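Local coordinates for phosphotriesterase, putative (Deinococcus radiodurans, PDB 4J35), which probably hydrolyses lactones as a two-metal enzyme of the phosphotriesterase family, in a form engineered for organophosphate hydrolysis, at residues A44-C49 with R80-A85; R215-L218 with S223-F226. The protein carries 7 engineered substitutions. All blocks are in the same frame, centred on the assembly; numbering follows the deposited sequence.

How the contacts relate
Contact 1 (44-49 with 80-85) and contact 2 (215-218 with 223-226) belong to the same TIM-barrel chain and follow one another in series, the first closing before the second opens. Contact 1 joins two helices, 42-58 and 76-86, that flank strand 61-66 along the chain. Contact 2 sets helix 211-218 on strand 223-226, the next strand along the chain, which lies in a different parallel run from strand 61-66. Their centres are about 33 Å apart and their nearest atoms about 20 Å, on opposite sides of the chain's centre. Neither includes a metal ligand; contact 1 lies wholly among the outer helices, whereas contact 2 ties a helix to a strand of the barrel that carries the two-cobalt site.

Contact 1 (A44-C49 with R80-A85); sequences AALASC and REVSEA
With its CG anti to the backbone N (chi1 -175°), Leu-46 reaches out from helix 42-58 to Glu-81 and Val-82, although its CB does not itself aim at helix 76-86. Val-82 holds CG1 anti to its own N (chi1 175°), which puts CG2 beside that N, as the branch that meets the side chains of helix 42-58. This methyl touches two residues one helical turn apart: it lies 4.0 Å from Cys-49 CB and 4.1 Å from Leu-46 CD1. The other branch, Val-82 CG1, comes within 4.1 Å of the backbone Cys-49 O. Leu-46 meets Glu-81 at roughly a right angle, its fork of methyls lying across the acidic side chain. Leu-46 CD1 is 4.1 Å from Glu-81 CB, while Leu-46 CD2 approaches the carboxylate at Glu-81 OE1, 3.9 Å away. The carboxylate is turned to a partner outside the interface: its OE2 is hydrogen-bonded to His-42 NE2, from the start of helix 42-58. That bond gives the packing a polar tie between the two helices, beside the purely apolar meeting of Leu-46 and Val-82. The two are outer helices of a TIM barrel, with strand 61-66 between them in the sequence. Their axes approach to 10.0 Å and cross at -45°, with Leu-46 and Val-82 as the nearest backbone positions. Phe-78, an earlier residue of helix 76-86, also touches Leu-46 and Cys-49. Cys-49 and Ala-45, one turn earlier, also pack on His-268 of strand 266-269, and the Cys-49 side chain lies about 9 Å from that of the metal ligand His-23.

Contact 2 (R215-L218 with S223-F226); sequences RETL and SIAF
Thr-217 and Leu-218, at the end of helix 211-218, close over the side chain of Ile-224 in a beta-alpha-beta unit of the TIM barrel, formed by strand 200-202, this helix and strand 223-226. The tight part is entirely aliphatic and buried. Ile-224 has CG1 between its backbone N and carbonyl carbon (chi1 58°), which spreads its two branches beneath the helix. Ile-224 CG2 meets the methyl Thr-217 CG2 at 3.8 Å, whereas Ile-224 CD1 lies 4.0 Å from Leu-218 CD1. Leu-218 crosses the isoleucine at about a right angle, and its CD2 fits against both branches, 4.0 Å from Ile-224 CG1. Cut back to an alanine, position Ile-224 would be likely to leave a gap under the helix end, with the methyls of Thr-217 and Leu-218 missing the branches they pack on. The side of the helix turned from the strand is looser and more open to solvent: Glu-216 is exposed, and partly exposed Arg-215 points its CB away from the strand and forms a salt bridge with Glu-253. Thr-217 uses its two branches differently: its methyl packs on the strand, while OG1 hydrogen-bonds to the backbone O of Tyr-213, one turn earlier in the same helix.

Contact 1 (A44-C49 with R80-A85)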
ATOM      1  N   ALA A  44      -4.419  -7.428  22.788  1.00 34.88           N
ATOM      2  CA  ALA A  44      -4.772  -6.021  22.623  1.00 38.94           C
ATOM      3  C   ALA A  44      -4.807  -5.630  21.137  1.00 39.41           C
ATOM      4  O   ALA A  44      -5.665  -4.855  20.711  1.00 35.83           O
ATOM      5  CB  ALA A  44      -3.773  -5.138  23.367  1.00 46.84           C
ATOM      6  N   ALA A  45      -3.867  -6.165  20.360  1.00 39.39           N
ATOM      7  CA  ALA A  45      -3.811  -5.872  18.929  1.00 38.87           C
ATOM      8  C   ALA A  45      -5.006  -6.486  18.207  1.00 34.85           C
ATOM      9  O   ALA A  45      -5.633  -5.861  17.348  1.00 35.83           O
ATOM     10  CB  ALA A  45      -2.502  -6.398  18.333  1.00 37.23           C
ATOM     11  N   LEU A  46      -5.281  -7.746  18.509  1.00 38.55           N
ATOM     12  CA  LEU A  46      -6.409  -8.436  17.891  1.00 32.70           C
ATOM     13  C   LEU A  46      -7.706  -7.702  18.165  1.00 39.27           C
ATOM     14  O   LEU A  46      -8.535  -7.538  17.274  1.00 39.45           O
ATOM     15  CB  LEU A  46      -6.524  -9.874  18.401  1.00 49.22           C
ATOM     16  CG  LEU A  46      -7.617 -10.709  17.714  1.00 50.63           C
ATOM     17  CD1 LEU A  46      -7.324 -10.868  16.246  1.00 46.08           C
ATOM     18  CD2 LEU A  46      -7.755 -12.077  18.359  1.00 58.15           C
ATOM     19  N   ALA A  47      -7.895  -7.270  19.407  1.00 38.79           N
ATOM     20  CA  ALA A  47      -9.106  -6.549  19.760  1.00 43.24           C
ATOM     21  C   ALA A  47      -9.217  -5.246  18.986  1.00 38.69           C
ATOM     22  O   ALA A  47     -10.265  -4.936  18.418  1.00 40.06           O
ATOM     23  CB  ALA A  47      -9.151  -6.284  21.276  1.00 42.70           C
ATOM     24  N   SER A  48      -8.138  -4.476  18.963  1.00 45.08           N
ATOM     25  CA  SER A  48      -8.165  -3.171  18.323  1.00 39.72           C
ATOM     26  C   SER A  48      -8.377  -3.294  16.805  1.00 40.92           C
ATOM     27  O   SER A  48      -9.184  -2.571  16.220  1.00 34.32           O
ATOM     28  CB  SER A  48      -6.858  -2.445  18.622  1.00 48.19           C
ATOM     29  OG  SER A  48      -6.890  -1.124  18.121  1.00 54.80           O
ATOM     30  N   CYS A  49      -7.653  -4.219  16.184  1.00 36.98           N
ATOM     31  CA  CYS A  49      -7.719  -4.433  14.731  1.00 31.18           C
ATOM     32  C   CYS A  49      -9.074  -4.991  14.258  1.00 35.29           C
ATOM     33  O   CYS A  49      -9.576  -4.579  13.221  1.00 34.13           O
ATOM     34  CB  CYS A  49      -6.574  -5.362  14.286  1.00 29.67           C
ATOM     35  SG  CYS A  49      -4.991  -4.607  14.474  1.00 34.24           S
ATOM     36  N   ARG A  80      -4.606 -13.055   9.047  1.00 37.33           N
ATOM     37  CA  ARG A  80      -5.631 -14.099   8.878  1.00 41.35           C
ATOM     38  C   ARG A  80      -6.566 -14.187  10.080  1.00 37.90           C
ATOM     39  O   ARG A  80      -7.777 -14.348   9.914  1.00 41.02           O
ATOM     40  CB  ARG A  80      -4.989 -15.464   8.612  1.00 42.50           C
ATOM     41  CG  ARG A  80      -5.997 -16.590   8.397  1.00 49.60           C
ATOM     42  CD  ARG A  80      -5.356 -17.790   7.715  1.00 53.01           C
ATOM     43  NE  ARG A  80      -4.380 -18.438   8.583  1.00 61.19           N
ATOM     44  CZ  ARG A  80      -3.659 -19.503   8.248  1.00 50.54           C
ATOM     45  NH1 ARG A  80      -3.789 -20.056   7.053  1.00 60.61           N
ATOM     46  NH2 ARG A  80      -2.797 -20.010   9.117  1.00 60.90           N
ATOM     47  N   GLU A  81      -6.030 -14.039  11.285  1.00 41.82           N
ATOM     48  CA  GLU A  81      -6.882 -14.016  12.473  1.00 43.10           C
ATOM     49  C   GLU A  81      -7.893 -12.891  12.408  1.00 55.10           C
ATOM     50  O   GLU A  81      -9.056 -13.081  12.766  1.00 46.69           O
ATOM     51  CB  GLU A  81      -6.074 -13.806  13.747  1.00 46.61           C
ATOM     52  CG  GLU A  81      -5.221 -14.948  14.171  1.00 53.69           C
ATOM     53  CD  GLU A  81      -4.533 -14.656  15.490  1.00 60.91           C
ATOM     54  OE1 GLU A  81      -5.236 -14.348  16.487  1.00 64.00           O
ATOM     55  OE2 GLU A  81      -3.290 -14.725  15.523  1.00 65.91           O
ATOM     56  N   VAL A  82      -7.435 -11.707  12.003  1.00 42.94           N
ATOM     57  CA  VAL A  82      -8.310 -10.538  11.937  1.00 38.31           C
ATOM     58  C   VAL A  82      -9.395 -10.762  10.880  1.00 40.85           C
ATOM     59  O   VAL A  82     -10.560 -10.457  11.109  1.00 44.59           O
ATOM     60  CB  VAL A  82      -7.501  -9.263  11.606  1.00 37.68           C
ATOM     61  CG1 VAL A  82      -8.422  -8.074  11.417  1.00 36.51           C
ATOM     62  CG2 VAL A  82      -6.479  -8.985  12.710  1.00 41.23           C
ATOM     63  N   SER A  83      -9.001 -11.294   9.718  1.00 43.53           N
ATOM     64  CA  SER A  83      -9.940 -11.585   8.633  1.00 40.25           C
ATOM     65  C   SER A  83     -10.986 -12.628   9.013  1.00 44.90           C
ATOM     66  O   SER A  83     -12.176 -12.444   8.756  1.00 49.46           O
ATOM     67  CB  SER A  83      -9.184 -12.079   7.382  1.00 39.60           C
ATOM     68  OG  SER A  83     -10.091 -12.295   6.301  1.00 40.21           O
ATOM     69  N   GLU A  84     -10.535 -13.726   9.611  1.00 47.88           N
ATOM     70  CA  GLU A  84     -11.432 -14.810  10.008  1.00 52.88           C
ATOM     71  C   GLU A  84     -12.360 -14.397  11.150  1.00 52.09           C
ATOM     72  O   GLU A  84     -13.460 -14.941  11.300  1.00 51.58           O
ATOM     73  CB  GLU A  84     -10.628 -16.053  10.416  1.00 59.29           C
ATOM     74  CG  GLU A  84      -9.905 -16.756   9.262  1.00 61.35           C
ATOM     75  CD  GLU A  84      -9.081 -17.969   9.713  1.00 59.66           C
ATOM     76  OE1 GLU A  84      -8.919 -18.165  10.936  1.00 65.50           O
ATOM     77  OE2 GLU A  84      -8.600 -18.729   8.840  1.00 65.26           O
ATOM     78  N   ALA A  85     -11.940 -13.431  11.959  1.00 48.31           N
ATOM     79  CA  ALA A  85     -12.783 -12.974  13.057  1.00 53.35           C
ATOM     80  C   ALA A  85     -13.898 -12.019  12.583  1.00 56.52           C
ATOM     81  O   ALA A  85     -14.949 -11.952  13.198  1.00 57.04           O
ATOM     82  CB  ALA A  85     -11.934 -12.316  14.132  1.00 51.34           C
TER

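Contact 2 (R215-L218 with S223-F226)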
ATOM      1  N   ARG A 215       0.135  13.465 -14.310  1.00 40.51           N
ATOM      2  CA  ARG A 215      -0.202  13.183 -15.710  1.00 45.26           C
ATOM      3  C   ARG A 215       0.947  12.439 -16.383  1.00 42.18           C
ATOM      4  O   ARG A 215       0.762  11.489 -17.144  1.00 43.72           O
ATOM      5  CB  ARG A 215      -0.494  14.485 -16.425  1.00 39.26           C
ATOM      6  CG  ARG A 215      -1.867  15.044 -16.058  1.00 37.28           C
ATOM      7  CD  ARG A 215      -2.259  16.192 -16.926  1.00 48.85           C
ATOM      8  NE  ARG A 215      -1.642  17.419 -16.474  1.00 53.04           N
ATOM      9  CZ  ARG A 215      -2.285  18.434 -15.921  1.00 40.02           C
ATOM     10  NH1 ARG A 215      -3.602  18.405 -15.733  1.00 51.54           N
ATOM     11  NH2 ARG A 215      -1.579  19.491 -15.534  1.00 46.37           N
ATOM     12  N   GLU A 216       2.152  12.847 -16.055  1.00 37.49           N
ATOM     13  CA  GLU A 216       3.302  12.142 -16.600  1.00 45.28           C
ATOM     14  C   GLU A 216       3.373  10.667 -16.191  1.00 49.22           C
ATOM     15  O   GLU A 216       3.713   9.812 -16.988  1.00 46.98           O
ATOM     16  CB  GLU A 216       4.588  12.824 -16.188  1.00 48.43           C
ATOM     17  CG  GLU A 216       5.769  12.213 -16.859  1.00 67.17           C
ATOM     18  CD  GLU A 216       7.059  12.904 -16.502  1.00 74.03           C
ATOM     19  OE1 GLU A 216       6.992  13.935 -15.802  1.00 73.71           O
ATOM     20  OE2 GLU A 216       8.126  12.406 -16.936  1.00 77.27           O
ATOM     21  N   THR A 217       3.071  10.361 -14.932  1.00 39.24           N
ATOM     22  CA  THR A 217       3.035   8.988 -14.500  1.00 35.71           C
ATOM     23  C   THR A 217       1.958   8.194 -15.220  1.00 31.63           C
ATOM     24  O   THR A 217       2.198   7.035 -15.632  1.00 37.03           O
ATOM     25  CB  THR A 217       2.767   8.930 -12.915  1.00 30.98           C
ATOM     26  OG1 THR A 217       3.710   9.774 -12.261  1.00 37.51           O
ATOM     27  CG2 THR A 217       2.953   7.539 -12.402  1.00 34.19           C
ATOM     28  N   LEU A 218       0.777   8.822 -15.381  1.00 33.57           N
ATOM     29  CA  LEU A 218      -0.430   8.158 -15.888  1.00 31.48           C
ATOM     30  C   LEU A 218      -0.226   7.785 -17.360  1.00 42.53           C
ATOM     31  O   LEU A 218      -0.826   6.866 -17.894  1.00 39.49           O
ATOM     32  CB  LEU A 218      -1.643   9.063 -15.786  1.00 35.20           C
ATOM     33  CG  LEU A 218      -2.138   9.074 -14.309  1.00 31.26           C
ATOM     34  CD1 LEU A 218      -3.036  10.244 -14.088  1.00 39.58           C
ATOM     35  CD2 LEU A 218      -2.855   7.763 -14.053  1.00 35.41           C
ATOM     36  N   SER A 223      -1.875   2.811 -12.848  1.00 34.58           N
ATOM     37  CA  SER A 223      -2.723   3.575 -11.954  1.00 38.05           C
ATOM     38  C   SER A 223      -1.914   4.275 -10.846  1.00 30.77           C
ATOM     39  O   SER A 223      -0.743   3.967 -10.600  1.00 29.79           O
ATOM     40  CB  SER A 223      -3.732   2.624 -11.353  1.00 29.38           C
ATOM     41  OG  SER A 223      -4.556   2.073 -12.353  1.00 41.85           O
ATOM     42  N   ILE A 224      -2.550   5.230 -10.146  1.00 32.77           N
ATOM     43  CA  ILE A 224      -1.831   5.964  -9.144  1.00 30.29           C
ATOM     44  C   ILE A 224      -2.751   6.080  -7.964  1.00 29.20           C
ATOM     45  O   ILE A 224      -3.957   6.155  -8.168  1.00 32.54           O
ATOM     46  CB  ILE A 224      -1.403   7.350  -9.641  1.00 30.32           C
ATOM     47  CG1 ILE A 224      -2.567   8.190 -10.073  1.00 31.93           C
ATOM     48  CG2 ILE A 224      -0.468   7.176 -10.857  1.00 34.52           C
ATOM     49  CD1 ILE A 224      -2.195   9.689 -10.265  1.00 32.26           C
ATOM     50  N   ALA A 225      -2.150   6.063  -6.788  1.00 30.08           N
ATOM     51  CA  ALA A 225      -2.953   6.137  -5.543  1.00 28.45           C
ATOM     52  C   ALA A 225      -2.613   7.381  -4.777  1.00 29.06           C
ATOM     53  O   ALA A 225      -1.447   7.671  -4.509  1.00 33.05           O
ATOM     54  CB  ALA A 225      -2.657   4.963  -4.708  1.00 29.01           C
ATOM     55  N   PHE A 226      -3.672   8.067  -4.352  1.00 35.13           N
ATOM     56  CA  PHE A 226      -3.619   9.108  -3.359  1.00 33.36           C
ATOM     57  C   PHE A 226      -3.900   8.319  -2.088  1.00 31.07           C
ATOM     58  O   PHE A 226      -5.070   8.131  -1.716  1.00 32.80           O
ATOM     59  CB  PHE A 226      -4.731  10.131  -3.656  1.00 37.13           C
ATOM     60  CG  PHE A 226      -4.431  11.038  -4.837  1.00 36.37           C
ATOM     61  CD1 PHE A 226      -4.259  10.533  -6.110  1.00 38.20           C
ATOM     62  CD2 PHE A 226      -4.330  12.406  -4.647  1.00 39.20           C
ATOM     63  CE1 PHE A 226      -3.998  11.378  -7.156  1.00 36.38           C
ATOM     64  CE2 PHE A 226      -4.062  13.243  -5.668  1.00 42.74           C
ATOM     65  CZ  PHE A 226      -3.881  12.735  -6.942  1.00 39.52           C
TER